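Local coordinates for protein Sqt1 (Chaetomium thermophilum, PDB 4ZOY) that probably acts as a dedicated WD40-repeat chaperone in ribosome biogenesis, capturing a ribosomal protein while it is still being synthesised, at residues 16-21 and 470-475; 261-266 and 334-339; 340-345 and 354-359. All blocks are in the same frame, centred on the assembly; numbering follows the deposited sequence.

Interaction 1: residues 16-21 and 470-475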
loop_
_atom_site.group_PDB
_atom_site.type_symbol
_atom_site.label_atom_id
_atom_site.label_comp_id
_atom_site.label_asym_id
_atom_site.label_seq_id
_atom_site.Cartn_x
_atom_site.Cartn_y
_atom_site.Cartn_z
ATOM N N ASP A 16 -16.128 8.618 11.145
ATOM C CA ASP A 16 -15.497 9.559 10.242
ATOM C C ASP A 16 -14.521 8.798 9.345
ATOM O O ASP A 16 -14.612 7.577 9.242
ATOM C CB ASP A 16 -14.790 10.681 11.023
ATOM C CG ASP A 16 -14.788 12.000 10.277
ATOM O OD1 ASP A 16 -14.978 12.037 9.040
ATOM O OD2 ASP A 16 -14.598 13.051 10.928
ATOM N N SER A 17 -13.618 9.537 8.705
ATOM C CA SER A 17 -12.701 9.015 7.688
ATOM C C SER A 17 -12.163 7.629 7.978
ATOM O O SER A 17 -11.625 7.369 9.053
ATOM C CB SER A 17 -11.511 9.955 7.529
ATOM O OG SER A 17 -11.927 11.291 7.304
ATOM N N VAL A 18 -12.298 6.746 6.994
ATOM C CA VAL A 18 -11.723 5.411 7.085
ATOM C C VAL A 18 -10.416 5.421 6.284
ATOM O O VAL A 18 -10.434 5.410 5.050
ATOM C CB VAL A 18 -12.685 4.321 6.561
ATOM C CG1 VAL A 18 -12.272 2.970 7.116
ATOM C CG2 VAL A 18 -14.137 4.620 6.992
ATOM N N PHE A 19 -9.295 5.473 7.006
ATOM C CA PHE A 19 -7.982 5.698 6.397
ATOM C C PHE A 19 -7.280 4.435 5.947
ATOM O O PHE A 19 -6.427 4.491 5.060
ATOM C CB PHE A 19 -7.046 6.413 7.377
ATOM C CG PHE A 19 -7.430 7.835 7.675
ATOM C CD1 PHE A 19 -7.512 8.773 6.665
ATOM C CD2 PHE A 19 -7.656 8.237 8.978
ATOM C CE1 PHE A 19 -7.845 10.095 6.950
ATOM C CE2 PHE A 19 -7.985 9.551 9.267
ATOM C CZ PHE A 19 -8.081 10.474 8.252
ATOM N N ALA A 20 -7.603 3.313 6.583
ATOM C CA ALA A 20 -6.795 2.107 6.432
ATOM C C ALA A 20 -7.626 0.862 6.239
ATOM O O ALA A 20 -8.758 0.759 6.753
ATOM C CB ALA A 20 -5.890 1.942 7.649
ATOM N N ILE A 21 -7.065 -0.099 5.507
ATOM C CA ILE A 21 -7.726 -1.373 5.295
ATOM C C ILE A 21 -6.681 -2.464 5.099
ATOM O O ILE A 21 -5.632 -2.232 4.483
ATOM C CB ILE A 21 -8.697 -1.307 4.092
ATOM C CG1 ILE A 21 -9.394 -2.647 3.852
ATOM C CG2 ILE A 21 -7.985 -0.801 2.826
ATOM C CD1 ILE A 21 -10.610 -2.550 2.899
ATOM N N VAL A 470 -13.015 -4.277 -1.646
ATOM C CA VAL A 470 -13.524 -3.590 -0.464
ATOM C C VAL A 470 -12.801 -2.272 -0.332
ATOM O O VAL A 470 -11.575 -2.216 -0.402
ATOM C CB VAL A 470 -13.352 -4.425 0.816
ATOM C CG1 VAL A 470 -14.058 -3.737 1.992
ATOM C CG2 VAL A 470 -13.910 -5.837 0.607
ATOM N N THR A 471 -13.574 -1.204 -0.162
ATOM C CA THR A 471 -13.054 0.162 -0.165
ATOM C C THR A 471 -13.183 0.838 1.186
ATOM O O THR A 471 -14.026 0.465 2.007
ATOM C CB THR A 471 -13.783 1.033 -1.175
ATOM O OG1 THR A 471 -15.180 1.064 -0.833
ATOM C CG2 THR A 471 -13.609 0.496 -2.588
ATOM N N VAL A 472 -12.355 1.851 1.405
ATOM C CA VAL A 472 -12.503 2.712 2.575
ATOM C C VAL A 472 -12.552 4.156 2.092
ATOM O O VAL A 472 -11.777 4.582 1.221
ATOM C CB VAL A 472 -11.370 2.500 3.618
ATOM C CG1 VAL A 472 -11.475 1.119 4.242
ATOM C CG2 VAL A 472 -9.975 2.719 3.005
ATOM N N GLY A 473 -13.512 4.913 2.621
ATOM C CA GLY A 473 -13.725 6.269 2.145
ATOM C C GLY A 473 -13.573 7.382 3.174
ATOM O O GLY A 473 -13.741 7.184 4.384
ATOM N N ASP A 474 -13.294 8.579 2.675
ATOM C CA ASP A 474 -13.216 9.745 3.546
ATOM C C ASP A 474 -14.612 10.150 3.999
ATOM O O ASP A 474 -14.744 10.946 4.935
ATOM C CB ASP A 474 -12.535 10.912 2.837
ATOM C CG ASP A 474 -11.975 11.930 3.807
ATOM O OD1 ASP A 474 -11.352 11.521 4.805
ATOM O OD2 ASP A 474 -12.150 13.142 3.559
ATOM N N ASP A 475 -15.625 9.599 3.326
ATOM C CA ASP A 475 -17.033 9.797 3.694
ATOM C C ASP A 475 -17.505 8.824 4.780
ATOM O O ASP A 475 -18.708 8.681 4.998
ATOM C CB ASP A 475 -17.926 9.681 2.444
ATOM C CG ASP A 475 -17.673 8.419 1.622
ATOM O OD1 ASP A 475 -16.754 7.634 1.943
ATOM O OD2 ASP A 475 -18.411 8.220 0.634
HETATM O O HOH W 1 -16.456 12.309 6.612
#

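Interaction 2: residues 261-266 and 334-339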
loop_
_atom_site.group_PDB
_atom_site.type_symbol
_atom_site.label_atom_id
_atom_site.label_comp_id
_atom_site.label_asym_id
_atom_site.label_seq_id
_atom_site.Cartn_x
_atom_site.Cartn_y
_atom_site.Cartn_z
ATOM N N GLY A 261 13.359 -7.677 -7.955
ATOM C CA GLY A 261 14.159 -6.966 -6.984
ATOM C C GLY A 261 15.313 -6.160 -7.560
ATOM O O GLY A 261 16.134 -5.643 -6.812
ATOM N N ALA A 262 15.364 -6.026 -8.881
ATOM C CA ALA A 262 16.500 -5.363 -9.527
ATOM C C ALA A 262 16.478 -3.844 -9.418
ATOM O O ALA A 262 17.523 -3.203 -9.455
ATOM C CB ALA A 262 16.571 -5.764 -11.005
ATOM N N VAL A 263 15.287 -3.257 -9.316
ATOM C CA VAL A 263 15.201 -1.807 -9.181
ATOM C C VAL A 263 14.139 -1.389 -8.191
ATOM O O VAL A 263 13.202 -2.135 -7.897
ATOM C CB VAL A 263 14.904 -1.085 -10.534
ATOM C CG1 VAL A 263 15.937 -1.462 -11.597
ATOM C CG2 VAL A 263 13.520 -1.409 -11.033
ATOM N N VAL A 264 14.304 -0.169 -7.704
ATOM C CA VAL A 264 13.281 0.490 -6.914
ATOM C C VAL A 264 12.850 1.759 -7.648
ATOM O O VAL A 264 13.685 2.462 -8.231
ATOM C CB VAL A 264 13.790 0.803 -5.477
ATOM C CG1 VAL A 264 15.051 1.669 -5.504
ATOM C CG2 VAL A 264 12.700 1.454 -4.637
ATOM N N ALA A 265 11.539 2.013 -7.657
ATOM C CA ALA A 265 10.980 3.265 -8.179
ATOM C C ALA A 265 10.525 4.118 -7.020
ATOM O O ALA A 265 9.876 3.617 -6.099
ATOM C CB ALA A 265 9.816 2.989 -9.113
ATOM N N VAL A 266 10.862 5.406 -7.063
ATOM C CA VAL A 266 10.348 6.360 -6.081
ATOM C C VAL A 266 9.574 7.436 -6.823
ATOM O O VAL A 266 9.906 7.795 -7.947
ATOM C CB VAL A 266 11.452 7.007 -5.206
ATOM C CG1 VAL A 266 12.220 5.925 -4.460
ATOM C CG2 VAL A 266 12.417 7.848 -6.046
ATOM N N LEU A 334 2.668 4.000 -6.780
ATOM C CA LEU A 334 3.514 3.348 -7.772
ATOM C C LEU A 334 3.321 1.849 -7.667
ATOM O O LEU A 334 3.294 1.314 -6.556
ATOM C CB LEU A 334 5.002 3.655 -7.536
ATOM C CG LEU A 334 5.549 5.011 -7.957
ATOM C CD1 LEU A 334 6.925 5.234 -7.317
ATOM C CD2 LEU A 334 5.634 5.041 -9.461
ATOM N N ALA A 335 3.220 1.172 -8.804
ATOM C CA ALA A 335 3.163 -0.289 -8.794
ATOM C C ALA A 335 3.807 -0.883 -10.022
ATOM O O ALA A 335 3.516 -0.484 -11.153
ATOM C CB ALA A 335 1.726 -0.757 -8.683
ATOM N N PHE A 336 4.710 -1.831 -9.799
ATOM C CA PHE A 336 5.194 -2.685 -10.871
ATOM C C PHE A 336 4.216 -3.824 -11.113
ATOM O O PHE A 336 3.708 -4.428 -10.160
ATOM C CB PHE A 336 6.567 -3.278 -10.531
ATOM C CG PHE A 336 7.706 -2.297 -10.614
ATOM C CD1 PHE A 336 8.396 -2.113 -11.805
ATOM C CD2 PHE A 336 8.097 -1.582 -9.498
ATOM C CE1 PHE A 336 9.463 -1.219 -11.878
ATOM C CE2 PHE A 336 9.162 -0.687 -9.562
ATOM C CZ PHE A 336 9.846 -0.515 -10.754
ATOM N N SER A 337 3.955 -4.131 -12.374
ATOM C CA SER A 337 3.188 -5.321 -12.687
ATOM C C SER A 337 3.950 -6.553 -12.232
ATOM O O SER A 337 5.164 -6.631 -12.422
ATOM C CB SER A 337 2.904 -5.404 -14.181
ATOM O OG SER A 337 2.335 -6.663 -14.517
ATOM N N PRO A 338 3.242 -7.527 -11.653
ATOM C CA PRO A 338 3.914 -8.745 -11.201
ATOM C C PRO A 338 4.431 -9.596 -12.357
ATOM O O PRO A 338 5.337 -10.397 -12.119
ATOM C CB PRO A 338 2.814 -9.486 -10.425
ATOM C CG PRO A 338 1.538 -8.999 -11.021
ATOM C CD PRO A 338 1.798 -7.549 -11.366
ATOM N N SER A 339 3.895 -9.439 -13.566
ATOM C CA SER A 339 4.337 -10.303 -14.665
ATOM C C SER A 339 4.391 -9.666 -16.056
ATOM O O SER A 339 4.791 -10.322 -17.014
ATOM C CB SER A 339 3.442 -11.537 -14.730
ATOM O OG SER A 339 2.104 -11.164 -14.977
#

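Interaction 3: residues 340-345 and 354-359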
loop_
_atom_site.group_PDB
_atom_site.type_symbol
_atom_site.label_atom_id
_atom_site.label_comp_id
_atom_site.label_asym_id
_atom_site.label_seq_id
_atom_site.Cartn_x
_atom_site.Cartn_y
_atom_site.Cartn_z
ATOM N N ALA A 340 3.996 -8.407 -16.185
ATOM C CA ALA A 340 4.183 -7.688 -17.439
ATOM C C ALA A 340 5.260 -6.637 -17.202
ATOM O O ALA A 340 5.444 -6.188 -16.074
ATOM C CB ALA A 340 2.880 -7.046 -17.905
ATOM N N PRO A 341 5.991 -6.253 -18.261
ATOM C CA PRO A 341 7.118 -5.336 -18.067
ATOM C C PRO A 341 6.662 -3.886 -18.045
ATOM O O PRO A 341 7.020 -3.090 -18.918
ATOM C CB PRO A 341 8.007 -5.627 -19.272
ATOM C CG PRO A 341 7.048 -6.026 -20.339
ATOM C CD PRO A 341 5.951 -6.796 -19.631
ATOM N N ILE A 342 5.838 -3.560 -17.057
ATOM C CA ILE A 342 5.314 -2.204 -16.954
ATOM C C ILE A 342 5.289 -1.704 -15.519
ATOM O O ILE A 342 5.225 -2.485 -14.558
ATOM C CB ILE A 342 3.879 -2.074 -17.545
ATOM C CG1 ILE A 342 2.906 -3.019 -16.831
ATOM C CG2 ILE A 342 3.876 -2.326 -19.069
ATOM C CD1 ILE A 342 1.468 -2.900 -17.334
ATOM N N LEU A 343 5.341 -0.379 -15.394
ATOM C CA LEU A 343 5.230 0.332 -14.134
ATOM C C LEU A 343 4.099 1.335 -14.266
ATOM O O LEU A 343 4.056 2.080 -15.250
ATOM C CB LEU A 343 6.539 1.059 -13.809
ATOM C CG LEU A 343 6.521 2.068 -12.657
ATOM C CD1 LEU A 343 6.397 1.369 -11.297
ATOM C CD2 LEU A 343 7.757 2.981 -12.706
ATOM N N ALA A 344 3.182 1.347 -13.296
ATOM C CA ALA A 344 2.074 2.308 -13.263
ATOM C C ALA A 344 2.260 3.325 -12.151
ATOM O O ALA A 344 2.682 2.987 -11.043
ATOM C CB ALA A 344 0.743 1.577 -13.079
ATOM N N ALA A 345 1.914 4.580 -12.434
ATOM C CA ALA A 345 2.063 5.671 -11.482
ATOM C C ALA A 345 0.779 6.494 -11.411
ATOM O O ALA A 345 0.268 6.929 -12.444
ATOM C CB ALA A 345 3.232 6.560 -11.880
ATOM N N VAL A 354 1.780 4.909 -17.517
ATOM C CA VAL A 354 2.273 3.545 -17.633
ATOM C C VAL A 354 3.569 3.579 -18.419
ATOM O O VAL A 354 3.618 4.144 -19.515
ATOM C CB VAL A 354 1.248 2.632 -18.325
ATOM C CG1 VAL A 354 1.738 1.181 -18.380
ATOM C CG2 VAL A 354 -0.094 2.717 -17.609
ATOM N N PHE A 355 4.611 2.975 -17.853
ATOM C CA PHE A 355 5.940 2.976 -18.476
ATOM C C PHE A 355 6.409 1.551 -18.776
ATOM O O PHE A 355 6.135 0.623 -18.005
ATOM C CB PHE A 355 6.946 3.665 -17.554
ATOM C CG PHE A 355 6.550 5.053 -17.157
ATOM C CD1 PHE A 355 6.894 6.130 -17.958
ATOM C CD2 PHE A 355 5.836 5.290 -15.983
ATOM C CE1 PHE A 355 6.541 7.418 -17.605
ATOM C CE2 PHE A 355 5.465 6.582 -15.627
ATOM C CZ PHE A 355 5.822 7.652 -16.437
ATOM N N ASP A 356 7.137 1.389 -19.876
ATOM C CA ASP A 356 7.676 0.088 -20.283
ATOM C C ASP A 356 9.056 -0.165 -19.667
ATOM O O ASP A 356 10.054 0.438 -20.066
ATOM C CB ASP A 356 7.741 0.015 -21.809
ATOM C CG ASP A 356 6.420 -0.426 -22.443
ATOM O OD1 ASP A 356 5.421 -0.624 -21.711
ATOM O OD2 ASP A 356 6.389 -0.585 -23.682
ATOM N N THR A 357 9.108 -1.050 -18.678
ATOM C CA THR A 357 10.311 -1.239 -17.881
ATOM C C THR A 357 11.440 -1.911 -18.658
ATOM O O THR A 357 12.587 -1.833 -18.240
ATOM C CB THR A 357 10.008 -2.068 -16.616
ATOM O OG1 THR A 357 9.612 -3.393 -16.994
ATOM C CG2 THR A 357 8.882 -1.423 -15.816
ATOM N N SER A 358 11.113 -2.559 -19.772
ATOM C CA SER A 358 12.130 -3.205 -20.587
ATOM C C SER A 358 12.549 -2.304 -21.744
ATOM O O SER A 358 13.289 -2.730 -22.625
ATOM C CB SER A 358 11.633 -4.549 -21.121
ATOM O OG SER A 358 10.529 -4.370 -21.991
ATOM N N ARG A 359 12.100 -1.053 -21.727
ATOM C CA ARG A 359 12.416 -0.112 -22.804
ATOM C C ARG A 359 12.809 1.260 -22.263
ATOM O O ARG A 359 12.320 2.291 -22.731
ATOM C CB ARG A 359 11.230 0.011 -23.757
ATOM C CG ARG A 359 10.813 -1.306 -24.388
ATOM C CD ARG A 359 9.556 -1.145 -25.229
ATOM N NE ARG A 359 9.693 0.005 -26.104
ATOM C CZ ARG A 359 8.915 1.086 -26.098
ATOM N NH1 ARG A 359 7.858 1.201 -25.294
ATOM N NH2 ARG A 359 9.189 2.058 -26.943
HETATM O O HOH W 2 8.677 -2.935 -21.319
#

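Interaction 1: residues 16-21 and 470-475
With OG anti to its own carbonyl carbon (chi1 -52°), Ser17 donates a 2.6 Å hydrogen bond from OG to Asp474 OD1, meeting the carboxylate from above its plane, 45° out of it. One residue on, Val18 N binds Gly473 O at 3.0 Å in a nearly straight bond (169°). Apolar packing takes over from there. Val18 CG1 meets Val472 CG1 at 3.5 Å, the two side chains crossing at about a right angle, and Val472 CG1 also rests against Ile21 CB. Farther along, Ile21 CD1 touches Val470 CG1 at 3.8 Å. Val18 O is buried against Val472 CB and CG2 and has no polar partner. A water bridges the segments, donating to Asp16 OD1 at 2.9 Å and to Asp474 O at 2.8 Å; behind it, Ser17 N makes a weak bond to the same Asp16 OD1. The contact closes the beta-propeller ring: strand 18-23 edges the first blade, with Thr33 of strand 30-36 touching both Val18 and Val472, whereas strand 468-473 lies inside the last blade, between strands 457-461 and 478-482, a sheet completed by the N-terminal strand 9-11.

Interaction 2: residues 261-266 and 334-339
Phe336 CG stands anti to its carbonyl carbon (chi1 -74°), and the ring beyond it reaches Val263 and Ala265, while Val263 turns CG2 into the position between its own backbone N and carbonyl carbon to meet it. The tip of the ring does the touching: Phe336 CZ lies 3.8 Å from Val263 CG2, and CE1 of the same ring is a little farther from that methyl. The two side chains cross at about a right angle. Ala265 also meets the ring tip, its CB 3.8 Å from Phe336 CE2 and 3.9 Å from Phe336 CZ, so two small aliphatic groups hold the end of the aromatic ring. Leu334 continues the contact past Ala265. Its CD1, extended away from CA (chi2 166°), lies closest to backbone, 3.5 Å from Val266 C and 3.6 Å from Ala265 O, with Ala265 CB a little farther at 4.1 Å. The contact is made by apolar side chains, with no polar bond between the two segments. The axes of 263-266 and 334-336 approach to 8.1 Å and run nearly antiparallel (155°), so the strands meet through side chains and do not pair as neighbours in one sheet. Each strand belongs to its own four-stranded propeller blade: strand 263-268 lies between 252-257 and 273-277, and strand 331-336 is the edge strand of the next blade beside 342-347. Ile275 of strand 273-277 backs Val263 and Ala265, Ala256 of strand 252-257 touches Leu334, and Leu343 of strand 342-347 packs on both Phe336 and Ala265.

Interaction 3: residues 340-345 and 354-359
The antiparallel hairpin of strands 342-347 and 352-356 is joined here through Leu343 and Phe355, a hydrogen-bonded pair: Leu343 N binds Phe355 O at 2.9 Å, and Phe355 N binds Leu343 O at 2.8 Å. The non-hydrogen-bonded pairs Ile342-Asp356 and Ala344-Val354 flank it. Leu343 and Phe355 share one face of the sheet, where Phe355 CD2 lies 3.7 Å from Leu343 O and the ring's edge turns toward Ala345 CB. On the other face Ile342 CB packs on Val354 CG1, and Ile342 CG2 lies 3.5 Å from Asp356 OD1. These are the two middle strands of a four-stranded WD40 propeller blade, and Phe355-Asp356 probably stands where the repeat's namesake Trp-Asp pair would be. Asp356 also opens a type I turn to Arg359, whose NH1 forms a 2.8 Å salt bridge with Asp356 OD2, on the anti side of the carboxylate and tilted 32° out of its plane; OD1 pairs with Arg364 of strand 362-367. An alanine in place of Asp356 would probably leave Arg359 and Arg364 without this carboxylate and open a gap beside Ile342 CG2. Beyond the strands, Pro341, the centre of an inverse gamma turn, offers its O to Thr357 N at 2.9 Å, the donor standing 52° above the carbonyl plane. Thr357 CG2, anti to its own carbonyl carbon, packs 3.6 Å from Ile342 C. A water donates to Pro341 O at 2.9 Å and accepts from Ser358 N.

Overall arrangement
Interactions 1 and 2 each join two blades of the propeller, whereas interaction 3 lies within one. Interaction 1 unites the chain's two ends and mixes apolar packing with a serine-carboxylate bond, a backbone bond and a water; interaction 2, also buried, is purely apolar. Interaction 3 relies on sheet hydrogen bonds, with exposed Pro341 and Ser358 and a water at its outer end; the salt bridges of Asp356 run beside it. Interactions 2 and 3 meet in one sheet, where strand 331-336 pairs with 342-347, their centres about 9 Å apart: Ala335 O probably accepts from Ala344 N at 2.8 Å. Interaction 1 lies on the opposite side of the chain's centre, its centre about 26 Å and 29 Å from theirs.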